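Local coordinates for acetyltransferase, GNAT family (Enterococcus faecalis, PDB 1U6M), which probably transfers an acyl group, most likely acetyl from acetyl-coenzyme A, to an acceptor that is not identified, at residues Pro50-Gly55 with Glu85-Val90; Gly159-Tyr164 with Phe169-Thr174; Leu60-Ala65 with Met127-Lys132; Ile22-Glu27 with Val34-Met39. One frame throughout, in Å; residues are numbered along the deposited sequence.

Contact 1 (Pro50-Gly55 with Glu85-Val90); sequences PTYRYG and EPLREV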
loop_
_atom_site.group_PDB
_atom_site.type_symbol
_atom_site.label_atom_id
_atom_site.label_comp_id
_atom_site.label_asym_id
_atom_site.label_seq_id
_atom_site.Cartn_x
_atom_site.Cartn_y
_atom_site.Cartn_z
ATOM N N PRO A 50 2.749 -3.210 -14.159
ATOM C CA PRO A 50 3.950 -2.578 -13.572
ATOM C C PRO A 50 3.693 -1.315 -12.744
ATOM O O PRO A 50 4.335 -1.117 -11.658
ATOM C CB PRO A 50 4.758 -2.210 -14.819
ATOM C CG PRO A 50 4.456 -3.390 -15.777
ATOM C CD PRO A 50 2.947 -3.508 -15.607
ATOM N N THR A 51 2.756 -0.500 -13.257
ATOM C CA THR A 51 2.377 0.809 -12.708
ATOM C C THR A 51 1.196 0.785 -11.719
ATOM O O THR A 51 0.897 1.805 -11.078
ATOM C CB THR A 51 2.022 1.845 -13.825
ATOM O OG1 THR A 51 0.791 1.501 -14.437
ATOM C CG2 THR A 51 3.094 1.921 -14.946
ATOM N N TYR A 52 0.526 -0.343 -11.562
ATOM C CA TYR A 52 -0.605 -0.390 -10.620
ATOM C C TYR A 52 -0.158 -0.098 -9.162
ATOM O O TYR A 52 0.948 -0.502 -8.748
ATOM C CB TYR A 52 -1.343 -1.734 -10.729
ATOM C CG TYR A 52 -2.539 -1.816 -9.819
ATOM C CD1 TYR A 52 -3.520 -0.799 -9.843
ATOM C CD2 TYR A 52 -2.726 -2.923 -8.950
ATOM C CE1 TYR A 52 -4.611 -0.829 -8.980
ATOM C CE2 TYR A 52 -3.852 -2.962 -8.074
ATOM C CZ TYR A 52 -4.785 -1.899 -8.123
ATOM O OH TYR A 52 -5.894 -1.894 -7.294
ATOM N N ARG A 53 -1.007 0.619 -8.419
ATOM C CA ARG A 53 -0.859 0.843 -6.984
ATOM C C ARG A 53 -0.290 -0.389 -6.238
ATOM O O ARG A 53 0.684 -0.289 -5.479
ATOM C CB ARG A 53 -2.190 1.238 -6.388
ATOM C CG ARG A 53 -2.074 1.653 -4.913
ATOM C CD ARG A 53 -3.481 1.965 -4.356
ATOM N NE ARG A 53 -4.023 3.208 -4.936
ATOM C CZ ARG A 53 -3.873 4.416 -4.373
ATOM N NH1 ARG A 53 -3.210 4.570 -3.237
ATOM N NH2 ARG A 53 -4.372 5.496 -4.954
ATOM N N TYR A 54 -0.884 -1.544 -6.494
ATOM C CA TYR A 54 -0.476 -2.783 -5.892
ATOM C C TYR A 54 0.132 -3.692 -6.906
ATOM O O TYR A 54 -0.026 -4.893 -6.785
ATOM C CB TYR A 54 -1.703 -3.484 -5.232
ATOM C CG TYR A 54 -2.373 -2.598 -4.206
ATOM C CD1 TYR A 54 -1.708 -2.205 -3.037
ATOM C CD2 TYR A 54 -3.668 -2.140 -4.380
ATOM C CE1 TYR A 54 -2.341 -1.363 -2.066
ATOM C CE2 TYR A 54 -4.272 -1.283 -3.418
ATOM C CZ TYR A 54 -3.592 -0.922 -2.289
ATOM O OH TYR A 54 -4.189 -0.109 -1.352
ATOM N N GLY A 55 0.786 -3.138 -7.930
ATOM C CA GLY A 55 1.538 -3.938 -8.875
ATOM C C GLY A 55 2.622 -4.681 -8.119
ATOM O O GLY A 55 3.204 -4.111 -7.195
ATOM N N GLU A 85 -5.192 3.574 -12.609
ATOM C CA GLU A 85 -5.556 3.324 -14.013
ATOM C C GLU A 85 -5.636 1.844 -14.358
ATOM O O GLU A 85 -6.636 1.444 -14.914
ATOM C CB GLU A 85 -4.633 4.006 -15.059
ATOM C CG GLU A 85 -4.467 5.518 -14.943
ATOM C CD GLU A 85 -3.629 6.118 -16.098
ATOM O OE1 GLU A 85 -3.147 5.355 -16.975
ATOM O OE2 GLU A 85 -3.473 7.338 -16.156
ATOM N N PRO A 86 -4.567 1.049 -14.086
ATOM C CA PRO A 86 -4.665 -0.403 -14.335
ATOM C C PRO A 86 -5.941 -1.110 -13.825
ATOM O O PRO A 86 -6.482 -1.958 -14.561
ATOM C CB PRO A 86 -3.383 -0.941 -13.686
ATOM C CG PRO A 86 -2.377 0.187 -13.967
ATOM C CD PRO A 86 -3.195 1.405 -13.630
ATOM N N LEU A 87 -6.413 -0.770 -12.616
ATOM C CA LEU A 87 -7.648 -1.396 -12.082
ATOM C C LEU A 87 -8.886 -0.959 -12.907
ATOM O O LEU A 87 -9.775 -1.758 -13.135
ATOM C CB LEU A 87 -7.917 -1.046 -10.603
ATOM C CG LEU A 87 -8.527 -2.097 -9.664
ATOM C CD1 LEU A 87 -9.407 -1.584 -8.425
ATOM C CD2 LEU A 87 -9.098 -3.399 -10.310
ATOM N N ARG A 88 -8.948 0.307 -13.308
ATOM C CA ARG A 88 -10.014 0.796 -14.220
ATOM C C ARG A 88 -10.022 0.070 -15.590
ATOM O O ARG A 88 -11.072 -0.258 -16.094
ATOM C CB ARG A 88 -9.880 2.301 -14.401
ATOM C CG ARG A 88 -9.895 3.048 -13.028
ATOM C CD ARG A 88 -10.234 4.508 -13.153
ATOM N NE ARG A 88 -10.124 5.187 -11.877
ATOM C CZ ARG A 88 -11.058 5.159 -10.944
ATOM N NH1 ARG A 88 -12.186 4.499 -11.163
ATOM N NH2 ARG A 88 -10.866 5.795 -9.799
ATOM N N GLU A 89 -8.848 -0.217 -16.134
ATOM C CA GLU A 89 -8.670 -0.989 -17.336
ATOM C C GLU A 89 -9.174 -2.411 -17.202
ATOM O O GLU A 89 -9.835 -2.917 -18.102
ATOM C CB GLU A 89 -7.186 -1.054 -17.716
ATOM C CG GLU A 89 -6.603 0.181 -18.403
ATOM C CD GLU A 89 -5.130 -0.070 -18.850
ATOM O OE1 GLU A 89 -4.899 -1.057 -19.680
ATOM O OE2 GLU A 89 -4.226 0.693 -18.322
ATOM N N VAL A 90 -8.827 -3.063 -16.094
ATOM C CA VAL A 90 -9.297 -4.398 -15.744
ATOM C C VAL A 90 -10.822 -4.400 -15.591
ATOM O O VAL A 90 -11.472 -5.299 -16.132
ATOM C CB VAL A 90 -8.575 -4.943 -14.435
ATOM C CG1 VAL A 90 -9.299 -6.088 -13.810
ATOM C CG2 VAL A 90 -7.089 -5.197 -14.685
#

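Contact 2 (Gly159-Tyr164 with Phe169-Thr174); sequences GARKLY and FKDVTT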
loop_
_atom_site.group_PDB
_atom_site.type_symbol
_atom_site.label_atom_id
_atom_site.label_comp_id
_atom_site.label_asym_id
_atom_site.label_seq_id
_atom_site.Cartn_x
_atom_site.Cartn_y
_atom_site.Cartn_z
ATOM N N GLY A 159 -0.310 5.544 18.633
ATOM C CA GLY A 159 0.567 4.402 18.751
ATOM C C GLY A 159 1.421 4.166 17.514
ATOM O O GLY A 159 2.615 3.913 17.649
ATOM N N ALA A 160 0.821 4.290 16.312
ATOM C CA ALA A 160 1.532 4.039 15.066
ATOM C C ALA A 160 2.499 5.151 14.909
ATOM O O ALA A 160 3.641 4.934 14.535
ATOM C CB ALA A 160 0.589 3.973 13.861
ATOM N N ARG A 161 2.045 6.345 15.232
ATOM C CA ARG A 161 2.889 7.500 15.099
ATOM C C ARG A 161 4.152 7.425 15.967
ATOM O O ARG A 161 5.264 7.801 15.486
ATOM C CB ARG A 161 2.091 8.791 15.317
ATOM C CG ARG A 161 2.984 9.948 15.517
ATOM C CD ARG A 161 2.276 11.297 15.477
ATOM N NE ARG A 161 3.335 12.273 15.727
ATOM C CZ ARG A 161 3.180 13.485 16.252
ATOM N NH1 ARG A 161 1.967 13.960 16.576
ATOM N NH2 ARG A 161 4.258 14.234 16.442
ATOM N N LYS A 162 4.008 6.925 17.215
ATOM C CA LYS A 162 5.164 6.607 18.081
ATOM C C LYS A 162 6.110 5.562 17.482
ATOM O O LYS A 162 7.357 5.682 17.572
ATOM C CB LYS A 162 4.693 6.088 19.444
ATOM C CG LYS A 162 5.597 6.469 20.641
ATOM C CD LYS A 162 7.054 6.146 20.442
ATOM C CE LYS A 162 7.929 6.461 21.687
ATOM N NZ LYS A 162 7.774 7.859 22.210
ATOM N N LEU A 163 5.523 4.517 16.922
ATOM C CA LEU A 163 6.283 3.496 16.206
ATOM C C LEU A 163 7.185 4.169 15.124
ATOM O O LEU A 163 8.393 3.936 15.077
ATOM C CB LEU A 163 5.305 2.478 15.550
ATOM C CG LEU A 163 5.793 1.049 15.207
ATOM C CD1 LEU A 163 5.006 0.424 14.053
ATOM C CD2 LEU A 163 7.279 0.937 14.961
ATOM N N TYR A 164 6.606 5.031 14.276
ATOM C CA TYR A 164 7.364 5.666 13.176
ATOM C C TYR A 164 8.406 6.653 13.683
ATOM O O TYR A 164 9.570 6.671 13.178
ATOM C CB TYR A 164 6.419 6.355 12.184
ATOM C CG TYR A 164 5.300 5.476 11.699
ATOM C CD1 TYR A 164 3.992 5.984 11.542
ATOM C CD2 TYR A 164 5.531 4.128 11.377
ATOM C CE1 TYR A 164 2.969 5.177 11.040
ATOM C CE2 TYR A 164 4.481 3.296 10.882
ATOM C CZ TYR A 164 3.228 3.834 10.727
ATOM O OH TYR A 164 2.204 3.031 10.252
ATOM N N PHE A 169 11.209 8.693 11.768
ATOM C CA PHE A 169 10.240 9.544 11.063
ATOM C C PHE A 169 9.934 10.857 11.856
ATOM O O PHE A 169 9.890 10.838 13.087
ATOM C CB PHE A 169 8.942 8.790 10.768
ATOM C CG PHE A 169 9.021 7.839 9.599
ATOM C CD1 PHE A 169 9.450 6.517 9.778
ATOM C CD2 PHE A 169 8.625 8.249 8.309
ATOM C CE1 PHE A 169 9.526 5.606 8.719
ATOM C CE2 PHE A 169 8.686 7.352 7.214
ATOM C CZ PHE A 169 9.139 6.023 7.424
ATOM N N LYS A 170 9.747 11.971 11.134
ATOM C CA LYS A 170 9.528 13.304 11.704
ATOM C C LYS A 170 8.322 13.927 11.045
ATOM O O LYS A 170 8.218 13.891 9.824
ATOM C CB LYS A 170 10.689 14.259 11.407
ATOM C CG LYS A 170 12.089 13.719 11.550
ATOM C CD LYS A 170 12.570 13.907 12.941
ATOM C CE LYS A 170 13.948 13.339 13.081
ATOM N NZ LYS A 170 14.170 13.131 14.545
ATOM N N ASP A 171 7.449 14.517 11.854
ATOM C CA ASP A 171 6.304 15.269 11.412
ATOM C C ASP A 171 6.738 16.353 10.469
ATOM O O ASP A 171 7.680 17.062 10.773
ATOM C CB ASP A 171 5.630 15.924 12.611
ATOM C CG ASP A 171 4.673 14.998 13.324
ATOM O OD1 ASP A 171 4.916 13.769 13.432
ATOM O OD2 ASP A 171 3.654 15.526 13.795
ATOM N N VAL A 172 6.049 16.471 9.329
ATOM C CA VAL A 172 6.390 17.417 8.249
ATOM C C VAL A 172 5.178 18.314 7.888
ATOM O O VAL A 172 5.352 19.502 7.719
ATOM C CB VAL A 172 6.959 16.678 7.010
ATOM C CG1 VAL A 172 7.024 17.607 5.764
ATOM C CG2 VAL A 172 8.330 16.084 7.321
ATOM N N THR A 173 3.964 17.762 7.801
ATOM C CA THR A 173 2.737 18.547 7.550
ATOM C C THR A 173 1.549 17.843 8.165
ATOM O O THR A 173 1.719 16.835 8.835
ATOM C CB THR A 173 2.404 18.729 6.026
ATOM O OG1 THR A 173 3.581 19.087 5.283
ATOM C CG2 THR A 173 1.338 19.842 5.824
ATOM N N THR A 174 0.353 18.372 7.896
ATOM C CA THR A 174 -0.937 17.813 8.295
ATOM C C THR A 174 -1.855 17.721 7.045
ATOM O O THR A 174 -1.893 18.644 6.241
ATOM C CB THR A 174 -1.575 18.721 9.360
ATOM O OG1 THR A 174 -0.570 19.139 10.294
ATOM C CG2 THR A 174 -2.656 17.997 10.134
#

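Contact 3 (Leu60-Ala65 with Met127-Lys132); sequences LVYEHA and MGIGSK. With SO4 (sulfate ion), chain E.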
loop_
_atom_site.group_PDB
_atom_site.type_symbol
_atom_site.label_atom_id
_atom_site.label_comp_id
_atom_site.label_asym_id
_atom_site.label_seq_id
_atom_site.Cartn_x
_atom_site.Cartn_y
_atom_site.Cartn_z
ATOM N N LEU A 60 7.045 -5.169 -1.521
ATOM C CA LEU A 60 7.968 -6.014 -0.771
ATOM C C LEU A 60 7.183 -7.033 0.027
ATOM O O LEU A 60 6.198 -6.677 0.685
ATOM C CB LEU A 60 8.835 -5.156 0.166
ATOM C CG LEU A 60 10.236 -5.566 0.587
ATOM C CD1 LEU A 60 11.190 -5.819 -0.591
ATOM C CD2 LEU A 60 10.706 -4.456 1.414
ATOM N N VAL A 61 7.621 -8.292 -0.012
ATOM C CA VAL A 61 6.882 -9.384 0.649
ATOM C C VAL A 61 7.644 -9.823 1.890
ATOM O O VAL A 61 8.882 -9.917 1.872
ATOM C CB VAL A 61 6.678 -10.601 -0.393
ATOM C CG1 VAL A 61 6.371 -11.895 0.280
ATOM C CG2 VAL A 61 5.560 -10.285 -1.371
ATOM N N TYR A 62 6.934 -10.083 2.985
ATOM C CA TYR A 62 7.515 -10.858 4.090
ATOM C C TYR A 62 7.022 -12.302 4.090
ATOM O O TYR A 62 5.859 -12.551 4.336
ATOM C CB TYR A 62 7.198 -10.230 5.428
ATOM C CG TYR A 62 8.004 -10.830 6.555
ATOM C CD1 TYR A 62 7.590 -12.006 7.203
ATOM C CD2 TYR A 62 9.194 -10.247 6.953
ATOM C CE1 TYR A 62 8.314 -12.557 8.241
ATOM C CE2 TYR A 62 9.944 -10.799 7.961
ATOM C CZ TYR A 62 9.483 -11.930 8.605
ATOM O OH TYR A 62 10.248 -12.419 9.620
ATOM N N GLU A 63 7.908 -13.247 3.861
ATOM C CA GLU A 63 7.524 -14.665 3.761
ATOM C C GLU A 63 7.757 -15.417 5.082
ATOM O O GLU A 63 8.860 -15.425 5.619
ATOM C CB GLU A 63 8.307 -15.314 2.624
ATOM C CG GLU A 63 7.599 -16.345 1.856
ATOM C CD GLU A 63 8.462 -16.897 0.763
ATOM O OE1 GLU A 63 8.469 -16.316 -0.350
ATOM O OE2 GLU A 63 9.125 -17.920 1.020
ATOM N N HIS A 64 6.693 -15.941 5.668
ATOM C CA HIS A 64 6.811 -16.679 6.906
ATOM C C HIS A 64 6.340 -18.115 6.655
ATOM O O HIS A 64 5.259 -18.326 6.129
ATOM C CB HIS A 64 6.021 -16.056 8.063
ATOM C CG HIS A 64 6.024 -16.924 9.298
ATOM N ND1 HIS A 64 4.973 -17.764 9.637
ATOM C CD2 HIS A 64 6.997 -17.161 10.216
ATOM C CE1 HIS A 64 5.281 -18.441 10.731
ATOM N NE2 HIS A 64 6.502 -18.092 11.103
ATOM N N ALA A 65 7.170 -19.089 7.026
ATOM C CA ALA A 65 6.887 -20.518 6.786
ATOM C C ALA A 65 6.582 -20.717 5.299
ATOM O O ALA A 65 5.567 -21.349 4.961
ATOM C CB ALA A 65 5.678 -21.022 7.684
ATOM N N MET A 127 3.410 -10.781 15.471
ATOM C CA MET A 127 4.744 -11.369 15.224
ATOM C C MET A 127 5.815 -10.394 14.752
ATOM O O MET A 127 6.861 -10.804 14.320
ATOM C CB MET A 127 4.685 -12.555 14.263
ATOM C CG MET A 127 3.618 -13.608 14.594
ATOM S SD MET A 127 3.301 -14.853 13.328
ATOM C CE MET A 127 4.802 -15.052 12.527
ATOM N N GLY A 128 5.621 -9.094 14.905
ATOM C CA GLY A 128 6.708 -8.195 14.458
ATOM C C GLY A 128 6.858 -7.929 12.941
ATOM O O GLY A 128 7.797 -7.248 12.552
ATOM N N ILE A 129 5.959 -8.446 12.088
ATOM C CA ILE A 129 6.144 -8.416 10.610
ATOM C C ILE A 129 6.067 -7.010 9.999
ATOM O O ILE A 129 6.929 -6.637 9.192
ATOM C CB ILE A 129 5.218 -9.403 9.900
ATOM C CG1 ILE A 129 5.639 -10.830 10.310
ATOM C CG2 ILE A 129 5.222 -9.175 8.317
ATOM C CD1 ILE A 129 4.717 -11.958 9.858
ATOM N N GLY A 130 5.108 -6.202 10.448
ATOM C CA GLY A 130 4.956 -4.847 9.954
ATOM C C GLY A 130 6.179 -3.997 10.226
ATOM O O GLY A 130 6.611 -3.196 9.390
ATOM N N SER A 131 6.746 -4.207 11.407
ATOM C CA SER A 131 7.792 -3.384 11.877
ATOM C C SER A 131 9.053 -3.816 11.189
ATOM O O SER A 131 9.857 -2.968 10.875
ATOM C CB SER A 131 7.876 -3.402 13.411
ATOM O OG SER A 131 9.242 -3.265 13.831
ATOM N N LYS A 132 9.206 -5.101 10.884
ATOM C CA LYS A 132 10.332 -5.544 10.021
ATOM C C LYS A 132 10.260 -5.139 8.552
ATOM O O LYS A 132 11.276 -4.922 7.934
ATOM C CB LYS A 132 10.447 -7.058 9.988
ATOM C CG LYS A 132 10.770 -7.671 11.261
ATOM C CD LYS A 132 10.872 -9.158 10.993
ATOM C CE LYS A 132 12.267 -9.496 10.499
ATOM N NZ LYS A 132 12.679 -10.787 11.167
HETATM O O2 SO4 E . 1.302 -5.888 12.701
HETATM O O3 SO4 E . 2.972 -6.600 12.950
HETATM O O4 SO4 E . 1.482 -7.122 13.516
#

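Contact 4 (Ile22-Glu27 with Val34-Met39); sequences ILKDME and VSEEQM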
loop_
_atom_site.group_PDB
_atom_site.type_symbol
_atom_site.label_atom_id
_atom_site.label_comp_id
_atom_site.label_asym_id
_atom_site.label_seq_id
_atom_site.Cartn_x
_atom_site.Cartn_y
_atom_site.Cartn_z
ATOM N N ILE A 22 -8.264 -3.875 3.219
ATOM C CA ILE A 22 -8.250 -2.410 3.058
ATOM C C ILE A 22 -9.530 -1.825 2.420
ATOM O O ILE A 22 -10.048 -0.834 2.934
ATOM C CB ILE A 22 -7.009 -1.991 2.214
ATOM C CG1 ILE A 22 -5.718 -2.343 2.972
ATOM C CG2 ILE A 22 -7.020 -0.497 1.863
ATOM C CD1 ILE A 22 -4.549 -2.429 2.108
ATOM N N LEU A 23 -9.991 -2.405 1.299
ATOM C CA LEU A 23 -11.195 -1.941 0.588
ATOM C C LEU A 23 -12.311 -2.369 1.514
ATOM O O LEU A 23 -12.183 -3.368 2.199
ATOM C CB LEU A 23 -11.348 -2.608 -0.794
ATOM C CG LEU A 23 -10.192 -2.547 -1.807
ATOM C CD1 LEU A 23 -10.630 -3.059 -3.105
ATOM C CD2 LEU A 23 -9.584 -1.145 -1.969
ATOM N N LYS A 24 -13.399 -1.689 1.677
ATOM C CA LYS A 24 -14.254 -2.417 2.689
ATOM C C LYS A 24 -14.016 -2.086 4.159
ATOM O O LYS A 24 -14.978 -1.929 4.891
ATOM C CB LYS A 24 -14.098 -3.951 2.568
ATOM C CG LYS A 24 -13.460 -4.618 3.737
ATOM C CD LYS A 24 -14.041 -5.986 3.875
ATOM C CE LYS A 24 -13.748 -6.852 2.675
ATOM N NZ LYS A 24 -14.219 -8.242 2.985
ATOM N N ASP A 25 -12.758 -2.039 4.587
ATOM C CA ASP A 25 -12.417 -1.191 5.696
ATOM C C ASP A 25 -12.657 0.292 5.307
ATOM O O ASP A 25 -12.952 1.108 6.153
ATOM C CB ASP A 25 -10.980 -1.440 6.121
ATOM C CG ASP A 25 -10.532 -0.524 7.267
ATOM O OD1 ASP A 25 -10.025 0.604 6.991
ATOM O OD2 ASP A 25 -10.684 -0.934 8.447
ATOM N N MET A 26 -12.506 0.621 4.026
ATOM C CA MET A 26 -12.956 1.897 3.429
ATOM C C MET A 26 -14.454 1.869 3.111
ATOM O O MET A 26 -15.050 2.911 2.826
ATOM C CB MET A 26 -12.249 2.171 2.084
ATOM C CG MET A 26 -10.839 2.566 2.172
ATOM S SD MET A 26 -10.001 2.422 0.576
ATOM C CE MET A 26 -10.366 4.064 -0.108
ATOM N N GLU A 27 -15.033 0.665 3.085
ATOM C CA GLU A 27 -16.441 0.461 2.770
ATOM C C GLU A 27 -16.767 1.002 1.376
ATOM O O GLU A 27 -17.674 1.817 1.166
ATOM C CB GLU A 27 -17.330 1.073 3.856
ATOM C CG GLU A 27 -16.966 0.651 5.287
ATOM C CD GLU A 27 -17.881 1.296 6.324
ATOM O OE1 GLU A 27 -17.432 2.249 7.023
ATOM O OE2 GLU A 27 -19.063 0.857 6.407
ATOM N N VAL A 34 -20.305 -6.502 -6.374
ATOM C CA VAL A 34 -19.405 -7.532 -6.905
ATOM C C VAL A 34 -19.126 -8.459 -5.703
ATOM O O VAL A 34 -18.951 -7.983 -4.564
ATOM C CB VAL A 34 -18.113 -6.845 -7.582
ATOM C CG1 VAL A 34 -16.967 -7.773 -7.758
ATOM C CG2 VAL A 34 -18.436 -6.226 -8.950
ATOM N N SER A 35 -19.145 -9.777 -5.927
ATOM C CA SER A 35 -18.819 -10.740 -4.840
ATOM C C SER A 35 -17.333 -10.627 -4.451
ATOM O O SER A 35 -16.518 -10.213 -5.282
ATOM C CB SER A 35 -19.067 -12.159 -5.307
ATOM O OG SER A 35 -18.082 -12.548 -6.260
ATOM N N GLU A 36 -16.991 -11.006 -3.215
ATOM C CA GLU A 36 -15.582 -11.060 -2.773
ATOM C C GLU A 36 -14.656 -11.832 -3.715
ATOM O O GLU A 36 -13.580 -11.332 -4.069
ATOM C CB GLU A 36 -15.458 -11.594 -1.356
ATOM C CG GLU A 36 -16.152 -10.672 -0.365
ATOM C CD GLU A 36 -15.546 -10.728 1.014
ATOM O OE1 GLU A 36 -15.964 -9.897 1.872
ATOM O OE2 GLU A 36 -14.643 -11.602 1.216
ATOM N N GLU A 37 -15.095 -13.013 -4.151
ATOM C CA GLU A 37 -14.311 -13.834 -5.036
ATOM C C GLU A 37 -13.957 -13.079 -6.285
ATOM O O GLU A 37 -12.818 -13.191 -6.750
ATOM C CB GLU A 37 -15.030 -15.148 -5.396
ATOM C CG GLU A 37 -14.162 -16.040 -6.294
ATOM C CD GLU A 37 -14.846 -17.294 -6.868
ATOM O OE1 GLU A 37 -14.155 -18.023 -7.643
ATOM O OE2 GLU A 37 -16.048 -17.552 -6.555
ATOM N N GLN A 38 -14.920 -12.327 -6.833
ATOM C CA GLN A 38 -14.723 -11.588 -8.110
ATOM C C GLN A 38 -13.830 -10.390 -7.872
ATOM O O GLN A 38 -13.027 -10.086 -8.711
ATOM C CB GLN A 38 -16.033 -11.102 -8.796
ATOM C CG GLN A 38 -17.116 -12.162 -9.007
ATOM C CD GLN A 38 -18.507 -11.592 -9.434
ATOM O OE1 GLN A 38 -19.081 -10.620 -8.832
ATOM N NE2 GLN A 38 -19.068 -12.236 -10.446
ATOM N N MET A 39 -14.011 -9.711 -6.744
ATOM C CA MET A 39 -13.125 -8.613 -6.386
ATOM C C MET A 39 -11.653 -9.086 -6.275
ATOM O O MET A 39 -10.763 -8.415 -6.772
ATOM C CB MET A 39 -13.579 -7.794 -5.162
ATOM C CG MET A 39 -12.814 -6.410 -5.026
ATOM S SD MET A 39 -13.152 -5.076 -6.295
ATOM C CE MET A 39 -14.825 -4.980 -5.885
#

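Contact 1 (Pro50-Gly55 with Glu85-Val90)
Tyr52, which lies against Pro86 and Leu87, has its carbonyl oxygen gripped twice: Gly55 N donates to Tyr52 O at 2.8 Å, closing a type I beta turn, and Arg58 NE adds a weak bond from outside. Tyr52 CG stands anti to the backbone N (chi1 -178°), which carries the ring obliquely past the first turn of helix 85-93. Tyr52 CB meets Pro86 CB at 3.7 Å, CE1 of the same ring reaches Leu87 CB at 3.7 Å, and Tyr52 OH lies 3.5 Å from Leu87 CG. Proline suits this first turn because N-H groups there have no acceptor one turn back within the helix, so the missing N-H costs nothing, and its rigid ring is apolar. Pro86 CG also lies 3.5 Å from Thr51 OG1, the two side chains crossing at about a right angle. Arg53 CB and Tyr54 N sit over one face of the Tyr52 ring, both offset toward its rim. No hydrogen bond joins the two segments, which are held together by van der Waals packing, mostly apolar. Tyr52 also touches Leu43 and Ala46 of helix 36-47, so the loop between that helix and strand 59-64 is packed between helices 36-47 and 85-93 of this GNAT-family fold.

Contact 2 (Gly159-Tyr164 with Phe169-Thr174)
Arg161 reaches Asp171 with a side chain that leaves anti to its own backbone N (chi1 166°) and stays extended as far as NE. The guanidinium thus arrives crosswise, and the carboxylate lies over one of its faces instead of pairing edge-on. Arg161 NH2 is 3.0 Å from Asp171 OD2, yet that oxygen stands so far out of the guanidinium plane that no N-H points at it, leaving a salt bridge of charges alone. The two planes differ by 39°. Helix 158-165 links strand 148-154 to the outermost strand 170-177, which runs parallel to it with strand 180-188 inserted between them, part of the C-terminal half of the GNAT fold. Beyond Asp171 a classic beta bulge places Val172 and Thr173 opposite His184. At the tight end of the connection, Phe169 N donates to Tyr164 O at 3.0 Å from above the carbonyl plane. Tyr164 CB meets Phe169 CB at 3.8 Å, and the edge of Tyr164 turns toward the face of Phe169 in a T-shaped pair with planes at 62°. Phenylalanine suits this buried position beside Leu134 and Leu151; nearest atoms put the Tyr164 side chain about 3 Å from a sulfate, probably from the crystallisation liquor.

Contact 3 (Leu60-Ala65 with Met127-Lys132)
Tyr62 and Ile129 mark the closest approach of the two backbones, their CA atoms 7.1 Å apart where strand 59-64 passes the start of helix 129-135. Gly128 occupies the N-cap with positive phi (77°), a conformation glycine adopts readily, and Lys132 N donates to Gly128 O to open the helix. On the strand, Tyr62 and His64 point toward the helix, while Glu63 between them points away and pairs with Arg5. Ile129 uses both branches against the tyrosine: CG2 packs on Tyr62 CB at 3.7 Å, and CG1 makes a CH-pi contact over the ring face, 4.2 Å from the centroid of the Tyr62 ring. The loop leading into this helix and its first turn, with Arg125, Gly128 and Gly130, fit the Arg-x-x-Gly-x-Gly signature that binds the pyrophosphate of acetyl-CoA in GNAT relatives. Consistent with such a site, a sulfate, probably from the crystallisation liquor, accepts a weak bond from Gly130 N and another from Arg125. Lys132, straight at chi2 (-178°), lays CD 3.6 Å from Tyr62 CE2, and bends at chi3 and chi4 then turn NZ toward the hydroxyl; Lys132 NZ gives Tyr62 OH only a weak hydrogen bond of 3.3 Å, the stronger partner being Ser2 N. At the other end Met127 CE rests almost exactly over the His64 imidazole, 3.7 Å from that ring's centroid, while Phe124 also meets the imidazole.

Contact 4 (Ile22-Glu27 with Val34-Met39)
The carboxylate of Glu36 is the flat group that meets the other segment, and Lys24 comes to it from above its plane: Lys24 NZ stands 2.7 Å from Glu36 OE1, some 48° out of that plane, in a salt bridge that is also a hydrogen bond. The second oxygen contributes little, as Glu36 OE2 is 3.8 Å from Lys24 NZ. A second flat group, the amide of Gln38, faces its own chain. Gln38 OE1 accepts from Ser35 N at 3.0 Å, and Gln38 N in return donates to Ser35 OG at 3.2 Å. This reciprocal pair is a capping box; serine is well suited to the N-cap because its short hydroxyl can turn back to an N-H of the first turn, which has no carbonyl four residues back in the helix to bind.

Both charged partners have long, flexible chains, suited to spanning helices whose backbones stay well separated, Lys24 CA to Glu36 CA being 10.3 Å. Glu36 extends beyond CG, and Lys24 bends at chi2 and chi3 to meet it, the two crossing at about a right angle. Lys24 sits in a weakly bonded part of helix 12-25: its phi is positive (88°), Met26 N still reaches Ile22 O, and Asp25 N makes only a weak bond to Leu23 O. Beneath the charges Leu23 CD1 touches Met39 CG loosely, at 4.4 Å. Leu23 also packs on Leu43, one turn further along helix 36-47, while Ile22 rests on Thr117 and Ser119 of strand 112-120; helix 12-25 thus lies with one side against the sheet and another against helix 36-47.

Contact 1 is the most buried of the four; it has no hydrogen bond between its segments and is mainly apolar packing. Contacts 2, 3 and 4 are partly buried and add polar or charged groups: contacts 2 and 4 pair an apolar contact with a salt bridge, with the carboxylate oxygen above a guanidinium face in one and joined by a short hydrogen bond in the other, while contact 3 depends on ring faces and a weak bond. Contacts 1 and 4 touch through Tyr54 OH and Ile22 CD1 at 4.2 Å; helix 36-47, which supplies a segment of contact 4, is also touched by Tyr52 of contact 1. Contacts 2 and 3 each join a helix to a strand of the one central sheet.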